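Local coordinates for protein putative superoxide reductase (Thermotoga maritima, PDB 3QZB) that probably reduces superoxide to hydrogen peroxide at a mononuclear iron centre, drawing its electrons from reduced rubredoxin, at residues H64-K69 and Y126-G131. Numbering follows the deposited sequence.
Sequences HIRWIK and YCNIHG. With FE (Fe (III) ion), chain B.
Tyr126 sets its CB squarely over the six-membered ring of Trp67, 3.4 Å from the ring centroid, a CH-pi contact. The phenol ring then slides past the indole, and the two planes, 27° apart, barely overlap. On the opposite indole face lies Lys69 NZ, offset toward the rim, while Trp67 NE1 is hydrogen-bonded to Glu82 OE1 of a second subunit. An alanine in place of Trp67 would probably leave Tyr126 CB without its aromatic bed and Glu82 of that subunit without its indole donor. Arg66 runs alongside Tyr126 and points the same way, CB meeting the ring edge at CD2 (3.8 Å). Its chain bends at chi2 (-81°), and NE donates in the guanidinium plane to NE2 of His64, 3.0 Å away, whose ND1 is bonded to Thr60 O. Asn128 CB covers one guanidinium face; NH1 and NH2 reach a third subunit, at Asn89 O and, in a salt bridge, Glu93. Asn128 stacks its amide over the His64 ring, ND2 lying 3.5 Å from CE1 with the planes 25° apart. Its OD1 accepts from His64 N with the donor well above the carbonyl plane, and its backbone N returns a nearly straight bond to His64 O (3.0 Å). Arg66 N donates to Tyr126 O and Tyr126 N to Trp67 O; the register slips by one between the Ile65-Cys127 and Trp67-Tyr126 pairs, a beta bulge. On the sheet face opposite that of Trp67 and Tyr126, Ile65 CD1 packs on Cys127 CB (3.7 Å). Cys127 SG binds the iron at 2.3 Å and also accepts from Ile129 N. His130 ND1, with His29, His57 and His63, completes the four-histidine, one-cysteine centre characteristic of superoxide reductases, here carried by an immunoglobulin-like beta-sandwich.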
loop_
_atom_site.group_PDB
_atom_site.type_symbol
_atom_site.label_atom_id
_atom_site.label_comp_id
_atom_site.label_asym_id
_atom_site.label_seq_id
_atom_site.Cartn_x
_atom_site.Cartn_y
_atom_site.Cartn_z
ATOM N N HIS A 64 13.336 -2.295 -11.057
ATOM C CA HIS A 64 12.404 -3.354 -10.713
ATOM C C HIS A 64 10.981 -2.892 -10.851
ATOM O O HIS A 64 10.682 -1.695 -10.768
ATOM C CB HIS A 64 12.669 -3.829 -9.257
ATOM C CG HIS A 64 12.682 -2.699 -8.250
ATOM N ND1 HIS A 64 13.859 -2.187 -7.752
ATOM C CD2 HIS A 64 11.696 -1.979 -7.673
ATOM C CE1 HIS A 64 13.564 -1.203 -6.917
ATOM N NE2 HIS A 64 12.268 -1.027 -6.878
ATOM N N ILE A 65 10.095 -3.854 -11.032
ATOM C CA ILE A 65 8.642 -3.584 -10.930
ATOM C C ILE A 65 8.229 -3.506 -9.478
ATOM O O ILE A 65 8.497 -4.375 -8.678
ATOM C CB ILE A 65 7.868 -4.704 -11.642
ATOM C CG1 ILE A 65 8.317 -4.881 -13.104
ATOM C CG2 ILE A 65 6.346 -4.464 -11.509
ATOM C CD1 ILE A 65 8.208 -3.628 -13.930
ATOM N N ARG A 66 7.597 -2.396 -9.122
ATOM C CA ARG A 66 7.174 -2.113 -7.758
ATOM C C ARG A 66 5.828 -2.755 -7.379
ATOM O O ARG A 66 5.675 -3.193 -6.245
ATOM C CB ARG A 66 7.029 -0.598 -7.604
ATOM C CG ARG A 66 8.335 0.198 -7.645
ATOM C CD ARG A 66 9.040 0.161 -6.329
ATOM N NE ARG A 66 10.217 1.020 -6.252
ATOM C CZ ARG A 66 10.179 2.324 -6.124
ATOM N NH1 ARG A 66 9.040 2.975 -6.042
ATOM N NH2 ARG A 66 11.319 3.025 -6.054
ATOM N N TRP A 67 4.872 -2.731 -8.291
ATOM C CA TRP A 67 3.504 -3.184 -7.984
ATOM C C TRP A 67 2.710 -3.438 -9.213
ATOM O O TRP A 67 2.985 -2.943 -10.294
ATOM C CB TRP A 67 2.814 -2.226 -6.984
ATOM C CG TRP A 67 2.742 -0.761 -7.333
ATOM C CD1 TRP A 67 3.482 0.222 -6.745
ATOM C CD2 TRP A 67 1.932 -0.071 -8.336
ATOM N NE1 TRP A 67 3.136 1.448 -7.208
ATOM C CE2 TRP A 67 2.189 1.315 -8.193
ATOM C CE3 TRP A 67 1.013 -0.463 -9.302
ATOM C CZ2 TRP A 67 1.552 2.283 -8.963
ATOM C CZ3 TRP A 67 0.391 0.487 -10.064
ATOM C CH2 TRP A 67 0.650 1.845 -9.884
ATOM N N ILE A 68 1.618 -4.193 -8.977
ATOM C CA ILE A 68 0.479 -4.347 -9.868
ATOM C C ILE A 68 -0.750 -3.982 -9.030
ATOM O O ILE A 68 -0.825 -4.393 -7.858
ATOM C CB ILE A 68 0.368 -5.793 -10.343
ATOM C CG1 ILE A 68 1.458 -6.119 -11.369
ATOM C CG2 ILE A 68 -1.049 -6.091 -10.909
ATOM C CD1 ILE A 68 1.705 -7.610 -11.530
ATOM N N LYS A 69 -1.684 -3.228 -9.603
ATOM C CA LYS A 69 -3.010 -3.117 -9.014
ATOM C C LYS A 69 -4.008 -3.523 -10.023
ATOM O O LYS A 69 -3.777 -3.476 -11.236
ATOM C CB LYS A 69 -3.257 -1.769 -8.320
ATOM C CG LYS A 69 -3.282 -0.577 -9.213
ATOM C CD LYS A 69 -3.682 0.705 -8.476
ATOM C CE LYS A 69 -2.907 1.051 -7.218
ATOM N NZ LYS A 69 -1.408 1.084 -7.383
ATOM N N TYR A 126 3.594 -0.655 -12.303
ATOM C CA TYR A 126 4.522 0.450 -12.131
ATOM C C TYR A 126 5.938 -0.093 -11.995
ATOM O O TYR A 126 6.222 -0.896 -11.124
ATOM C CB TYR A 126 4.144 1.250 -10.859
ATOM C CG TYR A 126 5.060 2.419 -10.603
ATOM C CD1 TYR A 126 5.157 3.475 -11.494
ATOM C CD2 TYR A 126 5.852 2.437 -9.501
ATOM C CE1 TYR A 126 6.067 4.503 -11.273
ATOM C CE2 TYR A 126 6.770 3.468 -9.255
ATOM C CZ TYR A 126 6.867 4.477 -10.163
ATOM O OH TYR A 126 7.801 5.502 -9.999
ATOM N N CYS A 127 6.818 0.423 -12.871
ATOM C CA CYS A 127 8.265 0.205 -12.813
ATOM C C CYS A 127 8.889 1.401 -12.147
ATOM O O CYS A 127 8.448 2.532 -12.311
ATOM C CB CYS A 127 8.776 0.030 -14.241
ATOM S SG CYS A 127 10.604 -0.099 -14.249
ATOM N N ASN A 128 9.902 1.151 -11.338
ATOM C CA ASN A 128 10.559 2.258 -10.607
ATOM C C ASN A 128 11.249 3.282 -11.519
ATOM O O ASN A 128 11.466 4.411 -11.074
ATOM C CB ASN A 128 11.496 1.773 -9.517
ATOM C CG ASN A 128 12.793 1.221 -10.036
ATOM O OD1 ASN A 128 12.856 0.651 -11.130
ATOM N ND2 ASN A 128 13.857 1.343 -9.231
ATOM N N ILE A 129 11.535 2.931 -12.790
ATOM C CA ILE A 129 12.135 3.888 -13.705
ATOM C C ILE A 129 11.405 4.025 -15.028
ATOM O O ILE A 129 11.686 4.945 -15.776
ATOM C CB ILE A 129 13.656 3.577 -13.948
ATOM C CG1 ILE A 129 13.844 2.299 -14.749
ATOM C CG2 ILE A 129 14.392 3.587 -12.629
ATOM C CD1 ILE A 129 15.314 1.908 -14.966
ATOM N N HIS A 130 10.446 3.128 -15.364
ATOM C CA HIS A 130 9.746 3.176 -16.627
ATOM C C HIS A 130 8.232 3.432 -16.489
ATOM O O HIS A 130 7.459 3.173 -17.426
ATOM C CB HIS A 130 9.953 1.889 -17.431
ATOM C CG HIS A 130 11.391 1.655 -17.809
ATOM N ND1 HIS A 130 12.112 0.532 -17.408
ATOM C CD2 HIS A 130 12.230 2.395 -18.595
ATOM C CE1 HIS A 130 13.317 0.620 -17.932
ATOM N NE2 HIS A 130 13.427 1.716 -18.648
ATOM N N GLY A 131 7.835 3.980 -15.341
ATOM C CA GLY A 131 6.473 4.462 -15.187
ATOM C C GLY A 131 5.384 3.405 -15.260
ATOM O O GLY A 131 5.563 2.257 -14.841
HETATM FE FE FE B . 11.405 -1.127 -16.184
HETATM O O HOH W 1 8.708 5.793 -7.704
#